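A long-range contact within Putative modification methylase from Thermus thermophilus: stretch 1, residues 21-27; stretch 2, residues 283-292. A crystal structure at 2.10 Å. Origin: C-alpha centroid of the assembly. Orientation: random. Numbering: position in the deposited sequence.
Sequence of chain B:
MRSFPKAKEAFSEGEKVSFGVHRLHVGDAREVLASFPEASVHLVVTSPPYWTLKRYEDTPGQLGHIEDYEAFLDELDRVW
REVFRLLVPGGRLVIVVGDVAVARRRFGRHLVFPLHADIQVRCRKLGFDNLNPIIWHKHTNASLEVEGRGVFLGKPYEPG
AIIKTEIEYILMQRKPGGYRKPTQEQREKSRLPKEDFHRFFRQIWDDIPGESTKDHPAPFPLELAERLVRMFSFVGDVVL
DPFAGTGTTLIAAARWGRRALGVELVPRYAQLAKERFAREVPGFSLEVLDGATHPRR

Stretch 1 (21-27) VHRLHVG
Stretch 2 283-292: GFSLEVLDGA

Parallel pairing of strands distant in sequence is a standard way of joining distant parts of a chain within a sheet, and this methylase offers a compact example. At least 262 positions separate any two residues that touch, yet residues 22-26 and 286-289 run side by side in the same direction, their axes 26° from parallel and 4.6 Å apart at closest approach. The register is simple: Arg23 lies beside Glu287, Leu24 beside Val288 and His25 beside Leu289, with CA-CA separations of 4.7, 4.8 and 4.8 Å. Backbone angles are extended throughout, phi/psi being -123/148 at Arg23, -131/117 at Leu24, -93/141 at His25, -86/120 at Glu287, -100/120 at Val288 and -108/105 at Leu289.

In a parallel ladder, a residue bonds to neighbours on each side of its partner rather than to the partner itself. Here Glu287 N donates to His22 O (2.9 Å) and Leu24 N to Glu287 O (2.8 Å), so Glu287 spans the flanks of Arg23. Leu24 O then accepts from Leu289 N at 2.8 Å, and Val26 N donates to Leu289 O at 2.9 Å, which brackets His25 in the same way. All four bonds are nearly straight, with angles at hydrogen of 160-167°. Weaker CA-H...O contacts fill in between them: Arg23 CA to Glu287 O and Val288 CA to Leu24 O, both 3.3 Å, and His25 CA to Leu289 O, 3.5 Å. Past the strand, Asp290 (phi/psi -73/60) and Gly291 (54/-122) turn the chain, and Gly291 N makes a weak bond back to Leu289 O at 2.6 Å. The positive phi of Gly291 is one that glycine adopts readily.

Alternation sends Leu24, Leu286 and Val288 to one face, where apolar surfaces meet. Leu24 (chi1 t, chi2 t) sets its CB 3.7 Å from CD2 of Leu286 (t, p), while Leu24 CD1 lies 4.4 Å from Val288 CG2. Val26, with chi1 at 177° and its CA-to-CB bond directed toward the second stretch, places CG2 3.5 Å from CG1 of Val288 (chi1 178°).

The face bearing Arg23, His25, Glu287 and Leu289 combines a salt bridge with van der Waals packing of a leucine methyl group. Extended Glu287 (chi1 -169°, chi2 -169°) meets Arg23, whose chi angles are -38°, 170°, 77° and 72°, in a salt bridge of opposite charges, Arg23 NH2 to Glu287 OE2 at 2.5 Å; the crowded carboxylate oxygen makes that short distance less certain. Leu289 (m, t) reaches both neighbours with CD1, which stands 3.2 Å from Arg23 NH1 and 3.5 Å from CE1 of His25 (chi1 -65°, chi2 -101°).

Aromatic contact belongs to the beginning of the pairing. His22 (chi1 -59°, chi2 113°) and Phe284 (chi1 -60°, chi2 71°) form an oblique pair, ring centroids 5.5 Å apart and planes at 57°. Phe284 CD2 approaches the edge of the imidazole, 3.5 Å from His22 CE1, while His22 NE2 is hydrogen-bonded elsewhere in the structure. Altogether the two stretches bury 673 Å², counting both sides.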

ATOM      1  N   VAL B  21      24.810 -23.827 -10.362  1.00 42.17           N
ATOM      2  CA  VAL B  21      25.717 -22.720  -9.954  1.00 40.18           C
ATOM      3  C   VAL B  21      24.911 -21.520  -9.476  1.00 39.69           C
ATOM      4  O   VAL B  21      23.945 -21.095 -10.117  1.00 40.17           O
ATOM      5  CB  VAL B  21      26.637 -22.277 -11.121  1.00 40.51           C
ATOM      6  CG1 VAL B  21      27.410 -21.029 -10.743  1.00 38.20           C
ATOM      7  CG2 VAL B  21      27.614 -23.396 -11.466  1.00 43.42           C
ATOM      8  N   HIS B  22      25.312 -20.995  -8.325  1.00 38.17           N
ATOM      9  CA  HIS B  22      24.672 -19.840  -7.734  1.00 36.38           C
ATOM     10  C   HIS B  22      25.716 -18.748  -7.794  1.00 37.66           C
ATOM     11  O   HIS B  22      26.834 -18.933  -7.311  1.00 37.93           O
ATOM     12  CB  HIS B  22      24.282 -20.156  -6.298  1.00 34.17           C
ATOM     13  CG  HIS B  22      23.348 -21.319  -6.184  1.00 34.22           C
ATOM     14  ND1 HIS B  22      23.709 -22.511  -5.589  1.00 32.26           N
ATOM     15  CD2 HIS B  22      22.081 -21.489  -6.632  1.00 31.01           C
ATOM     16  CE1 HIS B  22      22.704 -23.364  -5.677  1.00 30.41           C
ATOM     17  NE2 HIS B  22      21.705 -22.770  -6.307  1.00 33.00           N
ATOM     18  N   ARG B  23      25.360 -17.617  -8.393  1.00 37.46           N
ATOM     19  CA  ARG B  23      26.313 -16.524  -8.549  1.00 39.17           C
ATOM     20  C   ARG B  23      25.881 -15.195  -7.949  1.00 37.46           C
ATOM     21  O   ARG B  23      24.698 -14.865  -7.913  1.00 36.54           O
ATOM     22  CB  ARG B  23      26.600 -16.322 -10.040  1.00 41.70           C
ATOM     23  CG  ARG B  23      26.666 -17.623 -10.826  1.00 47.58           C
ATOM     24  CD  ARG B  23      26.705 -17.368 -12.321  1.00 52.53           C
ATOM     25  NE  ARG B  23      28.023 -16.944 -12.788  1.00 57.35           N
ATOM     26  CZ  ARG B  23      29.080 -17.748 -12.882  1.00 59.01           C
ATOM     27  NH1 ARG B  23      30.241 -17.274 -13.319  1.00 60.37           N
ATOM     28  NH2 ARG B  23      28.979 -19.027 -12.546  1.00 60.33           N
ATOM     29  N   LEU B  24      26.862 -14.436  -7.478  1.00 35.94           N
ATOM     30  CA  LEU B  24      26.612 -13.125  -6.912  1.00 34.57           C
ATOM     31  C   LEU B  24      27.611 -12.191  -7.596  1.00 36.58           C
ATOM     32  O   LEU B  24      28.827 -12.366  -7.463  1.00 36.34           O
ATOM     33  CB  LEU B  24      26.858 -13.134  -5.401  1.00 33.14           C
ATOM     34  CG  LEU B  24      26.251 -12.021  -4.534  1.00 31.30           C
ATOM     35  CD1 LEU B  24      27.079 -11.873  -3.272  1.00 29.24           C
ATOM     36  CD2 LEU B  24      26.219 -10.711  -5.266  1.00 31.57           C
ATOM     37  N   HIS B  25      27.104 -11.221  -8.347  1.00 36.26           N
ATOM     38  CA  HIS B  25      27.974 -10.271  -9.034  1.00 35.90           C
ATOM     39  C   HIS B  25      28.180  -9.052  -8.161  1.00 36.18           C
ATOM     40  O   HIS B  25      27.252  -8.580  -7.495  1.00 36.01           O
ATOM     41  CB  HIS B  25      27.358  -9.828 -10.356  1.00 36.19           C
ATOM     42  CG  HIS B  25      27.233 -10.922 -11.364  1.00 36.33           C
ATOM     43  ND1 HIS B  25      28.113 -11.069 -12.414  1.00 35.79           N
ATOM     44  CD2 HIS B  25      26.326 -11.919 -11.488  1.00 36.60           C
ATOM     45  CE1 HIS B  25      27.750 -12.108 -13.145  1.00 37.28           C
ATOM     46  NE2 HIS B  25      26.669 -12.641 -12.604  1.00 37.49           N
ATOM     47  N   VAL B  26      29.402  -8.539  -8.159  1.00 36.52           N
ATOM     48  CA  VAL B  26      29.704  -7.359  -7.366  1.00 36.81           C
ATOM     49  C   VAL B  26      29.807  -6.183  -8.308  1.00 36.19           C
ATOM     50  O   VAL B  26      30.662  -6.164  -9.185  1.00 36.89           O
ATOM     51  CB  VAL B  26      31.028  -7.510  -6.606  1.00 36.53           C
ATOM     52  CG1 VAL B  26      31.334  -6.230  -5.844  1.00 37.72           C
ATOM     53  CG2 VAL B  26      30.942  -8.687  -5.656  1.00 35.48           C
ATOM     54  N   GLY B  27      28.921  -5.210  -8.131  1.00 36.80           N
ATOM     55  CA  GLY B  27      28.937  -4.039  -8.987  1.00 37.40           C
ATOM     56  C   GLY B  27      27.673  -3.208  -8.906  1.00 38.69           C
ATOM     57  O   GLY B  27      26.951  -3.227  -7.906  1.00 38.10           O
ATOM     58  N   GLY B 283      25.968 -28.304   0.949  1.00 44.40           N
ATOM     59  CA  GLY B 283      26.350 -28.868  -0.332  1.00 43.49           C
ATOM     60  C   GLY B 283      26.621 -27.895  -1.467  1.00 43.78           C
ATOM     61  O   GLY B 283      27.049 -28.311  -2.541  1.00 45.14           O
ATOM     62  N   PHE B 284      26.378 -26.606  -1.256  1.00 42.16           N
ATOM     63  CA  PHE B 284      26.608 -25.641  -2.327  1.00 41.01           C
ATOM     64  C   PHE B 284      27.418 -24.431  -1.894  1.00 38.13           C
ATOM     65  O   PHE B 284      27.538 -24.142  -0.707  1.00 37.60           O
ATOM     66  CB  PHE B 284      25.278 -25.166  -2.912  1.00 43.73           C
ATOM     67  CG  PHE B 284      24.444 -26.263  -3.507  1.00 45.93           C
ATOM     68  CD1 PHE B 284      23.826 -27.208  -2.692  1.00 48.22           C
ATOM     69  CD2 PHE B 284      24.270 -26.349  -4.881  1.00 46.57           C
ATOM     70  CE1 PHE B 284      23.045 -28.221  -3.239  1.00 49.00           C
ATOM     71  CE2 PHE B 284      23.493 -27.354  -5.441  1.00 47.64           C
ATOM     72  CZ  PHE B 284      22.878 -28.293  -4.619  1.00 49.35           C
ATOM     73  N   SER B 285      27.964 -23.725  -2.879  1.00 36.51           N
ATOM     74  CA  SER B 285      28.766 -22.534  -2.636  1.00 35.18           C
ATOM     75  C   SER B 285      28.316 -21.385  -3.512  1.00 34.45           C
ATOM     76  O   SER B 285      27.831 -21.587  -4.622  1.00 33.95           O
ATOM     77  CB  SER B 285      30.243 -22.818  -2.908  1.00 35.75           C
ATOM     78  OG  SER B 285      30.788 -23.650  -1.902  1.00 36.68           O
ATOM     79  N   LEU B 286      28.476 -20.169  -3.013  1.00 33.79           N
ATOM     80  CA  LEU B 286      28.085 -19.012  -3.791  1.00 34.73           C
ATOM     81  C   LEU B 286      29.310 -18.448  -4.485  1.00 35.71           C
ATOM     82  O   LEU B 286      30.275 -18.064  -3.829  1.00 36.21           O
ATOM     83  CB  LEU B 286      27.472 -17.937  -2.896  1.00 33.75           C
ATOM     84  CG  LEU B 286      27.106 -16.655  -3.648  1.00 31.76           C
ATOM     85  CD1 LEU B 286      25.924 -16.925  -4.574  1.00 30.09           C
ATOM     86  CD2 LEU B 286      26.772 -15.556  -2.657  1.00 32.16           C
ATOM     87  N   GLU B 287      29.273 -18.402  -5.811  1.00 35.34           N
ATOM     88  CA  GLU B 287      30.393 -17.863  -6.559  1.00 37.90           C
ATOM     89  C   GLU B 287      30.252 -16.348  -6.664  1.00 38.10           C
ATOM     90  O   GLU B 287      29.265 -15.844  -7.199  1.00 38.56           O
ATOM     91  CB  GLU B 287      30.444 -18.467  -7.960  1.00 40.35           C
ATOM     92  CG  GLU B 287      31.732 -18.135  -8.686  1.00 45.87           C
ATOM     93  CD  GLU B 287      31.698 -18.503 -10.152  1.00 47.19           C
ATOM     94  OE1 GLU B 287      32.773 -18.473 -10.788  1.00 49.00           O
ATOM     95  OE2 GLU B 287      30.605 -18.815 -10.669  1.00 47.95           O
ATOM     96  N   VAL B 288      31.238 -15.626  -6.143  1.00 39.06           N
ATOM     97  CA  VAL B 288      31.224 -14.167  -6.183  1.00 39.55           C
ATOM     98  C   VAL B 288      32.101 -13.660  -7.320  1.00 42.75           C
ATOM     99  O   VAL B 288      33.302 -13.932  -7.355  1.00 41.49           O
ATOM    100  CB  VAL B 288      31.743 -13.573  -4.868  1.00 38.33           C
ATOM    101  CG1 VAL B 288      31.755 -12.049  -4.949  1.00 36.12           C
ATOM    102  CG2 VAL B 288      30.880 -14.054  -3.710  1.00 36.34           C
ATOM    103  N   LEU B 289      31.499 -12.921  -8.246  1.00 46.02           N
ATOM    104  CA  LEU B 289      32.230 -12.385  -9.387  1.00 49.50           C
ATOM    105  C   LEU B 289      32.422 -10.883  -9.272  1.00 53.39           C
ATOM    106  O   LEU B 289      31.479 -10.121  -9.479  1.00 52.57           O
ATOM    107  CB  LEU B 289      31.478 -12.684 -10.678  1.00 48.88           C
ATOM    108  CG  LEU B 289      31.085 -14.137 -10.926  1.00 50.13           C
ATOM    109  CD1 LEU B 289      30.367 -14.232 -12.255  1.00 49.53           C
ATOM    110  CD2 LEU B 289      32.321 -15.022 -10.920  1.00 50.14           C
ATOM    111  N   ASP B 290      33.643 -10.461  -8.942  1.00 58.83           N
ATOM    112  CA  ASP B 290      33.958  -9.038  -8.812  1.00 63.42           C
ATOM    113  C   ASP B 290      34.010  -8.402 -10.194  1.00 65.80           C
ATOM    114  O   ASP B 290      35.036  -7.862 -10.601  1.00 65.87           O
ATOM    115  CB  ASP B 290      35.308  -8.831  -8.108  1.00 65.07           C
ATOM    116  CG  ASP B 290      35.251  -9.129  -6.612  1.00 68.06           C
ATOM    117  OD1 ASP B 290      34.506  -8.438  -5.878  1.00 69.09           O
ATOM    118  OD2 ASP B 290      35.962 -10.058  -6.168  1.00 68.87           O
ATOM    119  N   GLY B 291      32.896  -8.478 -10.914  1.00 69.16           N
ATOM    120  CA  GLY B 291      32.828  -7.902 -12.244  1.00 73.11           C
ATOM    121  C   GLY B 291      33.935  -8.393 -13.157  1.00 75.58           C
ATOM    122  O   GLY B 291      34.075  -9.596 -13.385  1.00 75.53           O
ATOM    123  N   ALA B 292      34.718  -7.453 -13.680  1.00 78.01           N
ATOM    124  CA  ALA B 292      35.823  -7.770 -14.576  1.00 79.91           C
ATOM    125  C   ALA B 292      36.835  -8.680 -13.892  1.00 81.22           C
ATOM    126  O   ALA B 292      37.765  -8.214 -13.228  1.00 81.74           O
ATOM    127  CB  ALA B 292      36.505  -6.484 -15.043  1.00 79.61           C
TER